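Local coordinates for MHP1 (PDB 2JLN), which mediates the sodium-dependent binding and uptake of 5-aryl-substituted hydantoins across the membrane, preferring 5-indolylmethyl and 5-benzyl hydantoin, at residues I152-T157 with G339-A344; R386-L391 with E457-N462. All blocks are in the same frame, centred on the assembly; numbering follows the deposited sequence.

Contact 1: I152-T157 with G339-A344; sequences IQVVTT and GVIVSA
V154 projects between V340, I341 and A344, and its two methyls divide the work. With CG1 anti to the backbone N (chi1 162°), that methyl faces two partners: V340 CG1 at 4.0 Å from V154 CG1, and I341 CG1 at 3.9 Å from the same atom. The other branch, V154 CG2, lies beside its own backbone N and meets A344 CB at 3.4 Å. The V154 and V340 side chains run alongside one another, pointing opposite ways, whereas I341 lies across V154. V340 also uses its second methyl: V340 CG2 approaches T157 CG2 at 4.2 Å. T157 OG1 is turned back to donate to Q153 O (2.7 Å), from above that carbonyl's plane, which leaves the T157 methyl directed at V340. The contact is thus wholly apolar and joins two transmembrane helices, 142-157 and 336-349, whose short segments run nearly antiparallel (158°) with axes 9.9 Å apart. Helix 314-329 lies against both: P315 touches T157, and A323 touches V340. F118 of helix 104-137 packs against Q153 and A344, and F158, just beyond helix 142-157, touches I341, which lies on the surface.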
loop_
_atom_site.group_PDB
_atom_site.type_symbol
_atom_site.label_atom_id
_atom_site.label_comp_id
_atom_site.label_asym_id
_atom_site.label_seq_id
_atom_site.Cartn_x
_atom_site.Cartn_y
_atom_site.Cartn_z
ATOM N N ILE A 152 1.481 -15.213 14.083
ATOM C CA ILE A 152 1.504 -14.040 14.980
ATOM C C ILE A 152 0.860 -12.803 14.340
ATOM O O ILE A 152 0.133 -12.046 14.997
ATOM C CB ILE A 152 2.932 -13.705 15.479
ATOM C CG1 ILE A 152 3.345 -14.675 16.585
ATOM C CG2 ILE A 152 3.017 -12.280 16.018
ATOM C CD1 ILE A 152 4.834 -14.995 16.550
ATOM N N GLN A 153 1.122 -12.625 13.049
ATOM C CA GLN A 153 0.538 -11.532 12.286
ATOM C C GLN A 153 -0.980 -11.645 12.201
ATOM O O GLN A 153 -1.692 -10.662 12.389
ATOM C CB GLN A 153 1.134 -11.495 10.880
ATOM C CG GLN A 153 2.627 -11.303 10.854
ATOM C CD GLN A 153 3.171 -11.356 9.455
ATOM O OE1 GLN A 153 3.209 -10.346 8.763
ATOM N NE2 GLN A 153 3.588 -12.544 9.017
ATOM N N VAL A 154 -1.470 -12.841 11.895
ATOM C CA VAL A 154 -2.902 -13.084 11.837
ATOM C C VAL A 154 -3.599 -12.662 13.137
ATOM O O VAL A 154 -4.652 -12.008 13.106
ATOM C CB VAL A 154 -3.186 -14.558 11.564
ATOM C CG1 VAL A 154 -4.594 -14.902 11.921
ATOM C CG2 VAL A 154 -2.913 -14.860 10.117
ATOM N N VAL A 155 -3.006 -13.020 14.276
ATOM C CA VAL A 155 -3.648 -12.771 15.564
ATOM C C VAL A 155 -3.601 -11.277 15.947
ATOM O O VAL A 155 -4.560 -10.734 16.500
ATOM C CB VAL A 155 -3.120 -13.726 16.697
ATOM C CG1 VAL A 155 -3.974 -13.603 17.911
ATOM C CG2 VAL A 155 -3.154 -15.185 16.260
ATOM N N THR A 156 -2.517 -10.590 15.623
ATOM C CA THR A 156 -2.505 -9.139 15.814
ATOM C C THR A 156 -3.345 -8.368 14.805
ATOM O O THR A 156 -3.738 -7.239 15.078
ATOM C CB THR A 156 -1.097 -8.534 15.769
ATOM O OG1 THR A 156 -0.424 -8.940 14.563
ATOM C CG2 THR A 156 -0.314 -8.923 17.013
ATOM N N THR A 157 -3.595 -8.948 13.639
ATOM C CA THR A 157 -4.456 -8.310 12.642
ATOM C C THR A 157 -5.966 -8.437 12.961
ATOM O O THR A 157 -6.762 -7.613 12.507
ATOM C CB THR A 157 -4.170 -8.860 11.257
ATOM O OG1 THR A 157 -2.787 -8.678 10.981
ATOM C CG2 THR A 157 -4.960 -8.135 10.220
ATOM N N GLY A 339 -11.671 -14.007 7.047
ATOM C CA GLY A 339 -11.072 -13.700 5.747
ATOM C C GLY A 339 -9.573 -13.501 5.872
ATOM O O GLY A 339 -8.810 -13.887 4.994
ATOM N N VAL A 340 -9.175 -12.900 6.990
ATOM C CA VAL A 340 -7.792 -12.793 7.409
ATOM C C VAL A 340 -7.092 -14.146 7.558
ATOM O O VAL A 340 -5.977 -14.304 7.100
ATOM C CB VAL A 340 -7.703 -12.080 8.735
ATOM C CG1 VAL A 340 -6.363 -12.337 9.362
ATOM C CG2 VAL A 340 -7.943 -10.591 8.554
ATOM N N ILE A 341 -7.728 -15.119 8.203
ATOM C CA ILE A 341 -7.180 -16.484 8.290
ATOM C C ILE A 341 -7.031 -17.207 6.932
ATOM O O ILE A 341 -6.034 -17.890 6.690
ATOM C CB ILE A 341 -8.008 -17.379 9.286
ATOM C CG1 ILE A 341 -7.434 -17.259 10.702
ATOM C CG2 ILE A 341 -8.028 -18.852 8.840
ATOM C CD1 ILE A 341 -8.491 -17.048 11.789
ATOM N N VAL A 342 -8.018 -17.072 6.054
ATOM C CA VAL A 342 -7.901 -17.674 4.728
ATOM C C VAL A 342 -6.880 -16.965 3.814
ATOM O O VAL A 342 -6.327 -17.589 2.916
ATOM C CB VAL A 342 -9.266 -17.766 4.007
ATOM C CG1 VAL A 342 -9.070 -18.201 2.575
ATOM C CG2 VAL A 342 -10.186 -18.733 4.721
ATOM N N SER A 343 -6.630 -15.674 4.025
ATOM C CA SER A 343 -5.689 -14.935 3.176
ATOM C C SER A 343 -4.242 -15.211 3.527
ATOM O O SER A 343 -3.397 -15.317 2.657
ATOM C CB SER A 343 -5.937 -13.440 3.269
ATOM O OG SER A 343 -7.112 -13.121 2.583
ATOM N N ALA A 344 -3.962 -15.302 4.815
ATOM C CA ALA A 344 -2.624 -15.583 5.266
ATOM C C ALA A 344 -2.250 -17.033 4.943
ATOM O O ALA A 344 -1.072 -17.360 4.829
ATOM C CB ALA A 344 -2.502 -15.297 6.753
#

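Contact 2: R386-L391 with E457-N462; sequences RRRISL and EAESRN
N462 grips the 386-391 segment with both ends of its amide, donating a hydrogen bond to one backbone group and accepting one from another. N462 ND2 donates to I389 O at 2.9 Å, almost straight (172°), with the oxygen in the amide plane. N462 OD1 accepts from L391 N, also at 2.9 Å; that N-H lies in the carbonyl plane on a lone pair, though the bond is more bent (139°). The paired bonds fix the rotation of the amide and satisfy two backbone groups where the loop passes into helix 391-394. The L391 side chain lies beside the same oxygen, OD1. An alanine in place of N462 would probably leave I389 O and L391 N without these partners and open a gap beside L391.

Farther out, R388 NH1 and E459 OE2 form a salt bridge of 2.7 Å. The guanidinium and carboxylate planes are only 13° apart, yet they are joined by the single NH1-OE2 bond, which is bent at the N-H and has OE2 tilted out of the guanidinium plane, although OE2 itself is met nearly along its C-O axis. F455 adds a cation-pi contact to R388. Between amide and salt bridge, S390 CB packs on E459 CB at 4.0 Å. The S390 hydroxyl bonds instead to D393 and S456, while S390 N donates to Y401 OH. S390 is the N-cap residue of helix 391-394. The chemistry is therefore graded: a buried, neutral amide reads the backbone on the inner side, while opposite charges pair nearer the surface, where solvent would probably weaken their attraction.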
loop_
_atom_site.group_PDB
_atom_site.type_symbol
_atom_site.label_atom_id
_atom_site.label_comp_id
_atom_site.label_asym_id
_atom_site.label_seq_id
_atom_site.Cartn_x
_atom_site.Cartn_y
_atom_site.Cartn_z
ATOM N N ARG A 386 -19.718 13.224 -9.794
ATOM C CA ARG A 386 -19.667 14.458 -9.035
ATOM C C ARG A 386 -19.869 14.186 -7.556
ATOM O O ARG A 386 -20.597 14.902 -6.866
ATOM C CB ARG A 386 -20.679 15.463 -9.580
ATOM C CG ARG A 386 -20.281 15.943 -10.963
ATOM C CD ARG A 386 -21.154 17.060 -11.479
ATOM N NE ARG A 386 -20.530 17.688 -12.648
ATOM C CZ ARG A 386 -21.159 18.510 -13.492
ATOM N NH1 ARG A 386 -22.448 18.806 -13.309
ATOM N NH2 ARG A 386 -20.503 19.031 -14.529
ATOM N N ARG A 387 -19.195 13.146 -7.075
ATOM C CA ARG A 387 -19.205 12.806 -5.659
ATOM C C ARG A 387 -20.588 12.385 -5.211
ATOM O O ARG A 387 -20.845 12.311 -4.037
ATOM C CB ARG A 387 -18.748 13.995 -4.814
ATOM C CG ARG A 387 -17.264 14.260 -4.834
ATOM C CD ARG A 387 -17.004 15.709 -4.459
ATOM N NE ARG A 387 -15.643 15.923 -3.957
ATOM C CZ ARG A 387 -15.206 17.054 -3.392
ATOM N NH1 ARG A 387 -16.027 18.104 -3.250
ATOM N NH2 ARG A 387 -13.943 17.131 -2.966
ATOM N N ARG A 388 -21.486 12.102 -6.137
ATOM C CA ARG A 388 -22.853 11.803 -5.745
ATOM C C ARG A 388 -23.145 10.294 -5.862
ATOM O O ARG A 388 -23.461 9.784 -6.933
ATOM C CB ARG A 388 -23.825 12.661 -6.566
ATOM C CG ARG A 388 -25.267 12.633 -6.095
ATOM C CD ARG A 388 -25.979 13.944 -6.391
ATOM N NE ARG A 388 -26.478 14.037 -7.765
ATOM C CZ ARG A 388 -27.670 13.580 -8.170
ATOM N NH1 ARG A 388 -28.493 12.975 -7.309
ATOM N NH2 ARG A 388 -28.047 13.721 -9.443
ATOM N N ILE A 389 -23.038 9.577 -4.748
ATOM C CA ILE A 389 -23.117 8.126 -4.806
ATOM C C ILE A 389 -24.259 7.542 -3.966
ATOM O O ILE A 389 -24.804 8.221 -3.088
ATOM C CB ILE A 389 -21.814 7.534 -4.349
ATOM C CG1 ILE A 389 -21.744 7.507 -2.837
ATOM C CG2 ILE A 389 -20.678 8.367 -4.860
ATOM C CD1 ILE A 389 -20.690 6.580 -2.362
ATOM N N SER A 390 -24.626 6.289 -4.232
ATOM C CA SER A 390 -25.730 5.666 -3.508
ATOM C C SER A 390 -25.313 4.444 -2.690
ATOM O O SER A 390 -25.339 3.338 -3.194
ATOM C CB SER A 390 -26.861 5.294 -4.471
ATOM O OG SER A 390 -27.905 4.609 -3.805
ATOM N N LEU A 391 -24.956 4.624 -1.425
ATOM C CA LEU A 391 -24.665 3.456 -0.603
ATOM C C LEU A 391 -25.722 2.350 -0.726
ATOM O O LEU A 391 -25.394 1.171 -0.788
ATOM C CB LEU A 391 -24.496 3.825 0.861
ATOM C CG LEU A 391 -23.511 4.906 1.263
ATOM C CD1 LEU A 391 -23.044 4.600 2.649
ATOM C CD2 LEU A 391 -22.360 4.920 0.354
ATOM N N GLU A 457 -32.665 7.295 -6.352
ATOM C CA GLU A 457 -33.473 7.876 -5.296
ATOM C C GLU A 457 -33.031 7.394 -3.909
ATOM O O GLU A 457 -33.101 8.150 -2.930
ATOM C CB GLU A 457 -34.948 7.553 -5.518
ATOM C CG GLU A 457 -35.472 8.013 -6.857
ATOM C CD GLU A 457 -36.979 8.249 -6.846
ATOM O OE1 GLU A 457 -37.742 7.319 -6.474
ATOM O OE2 GLU A 457 -37.397 9.371 -7.217
ATOM N N ALA A 458 -32.576 6.145 -3.828
ATOM C CA ALA A 458 -32.275 5.543 -2.539
ATOM C C ALA A 458 -31.072 6.226 -1.913
ATOM O O ALA A 458 -30.695 5.952 -0.769
ATOM C CB ALA A 458 -32.042 4.043 -2.687
ATOM N N GLU A 459 -30.475 7.140 -2.666
ATOM C CA GLU A 459 -29.304 7.833 -2.175
ATOM C C GLU A 459 -29.624 8.771 -1.026
ATOM O O GLU A 459 -28.737 9.419 -0.465
ATOM C CB GLU A 459 -28.662 8.621 -3.289
ATOM C CG GLU A 459 -29.293 9.933 -3.535
ATOM C CD GLU A 459 -28.264 10.916 -4.021
ATOM O OE1 GLU A 459 -27.326 11.220 -3.229
ATOM O OE2 GLU A 459 -28.384 11.355 -5.198
ATOM N N SER A 460 -30.895 8.850 -0.674
ATOM C CA SER A 460 -31.287 9.682 0.440
ATOM C C SER A 460 -31.121 8.920 1.753
ATOM O O SER A 460 -31.098 9.527 2.821
ATOM C CB SER A 460 -32.712 10.184 0.256
ATOM O OG SER A 460 -33.545 9.120 -0.161
ATOM N N ARG A 461 -30.967 7.601 1.683
ATOM C CA ARG A 461 -30.672 6.831 2.901
ATOM C C ARG A 461 -29.169 6.826 3.319
ATOM O O ARG A 461 -28.794 6.155 4.298
ATOM C CB ARG A 461 -31.210 5.389 2.802
ATOM C CG ARG A 461 -32.606 5.269 2.172
ATOM C CD ARG A 461 -33.320 3.944 2.512
ATOM N NE ARG A 461 -32.418 2.797 2.649
ATOM C CZ ARG A 461 -32.008 2.286 3.823
ATOM N NH1 ARG A 461 -32.421 2.823 4.987
ATOM N NH2 ARG A 461 -31.176 1.231 3.839
ATOM N N ASN A 462 -28.319 7.567 2.593
ATOM C CA ASN A 462 -26.867 7.517 2.830
ATOM C C ASN A 462 -26.489 7.783 4.289
ATOM O O ASN A 462 -25.611 7.129 4.859
ATOM C CB ASN A 462 -26.112 8.510 1.930
ATOM C CG ASN A 462 -25.802 7.957 0.552
ATOM O OD1 ASN A 462 -25.875 6.750 0.311
ATOM N ND2 ASN A 462 -25.446 8.846 -0.365
#

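How the contacts relate
Both segments of contact 1 precede those of contact 2 along the chain. Their centres are 34 Å apart, their nearest atoms about 22 Å, and they share no helix. Contact 1 pairs helices 142-157 and 336-349, which belong to transmembrane helices 4 and 9, and lies about 17 Å from the centre of the chain. There the side chain of T157 is about 13 Å from the bound sodium ion. Contact 2, about 28 Å from the centre, ties the loop between helices 371-384 and 391-394 to the region leading into helix 462-466, away from the sodium and substrate sites. The transporter thus uses apolar helix packing at one place and polar, partly charged loop pairing at the other.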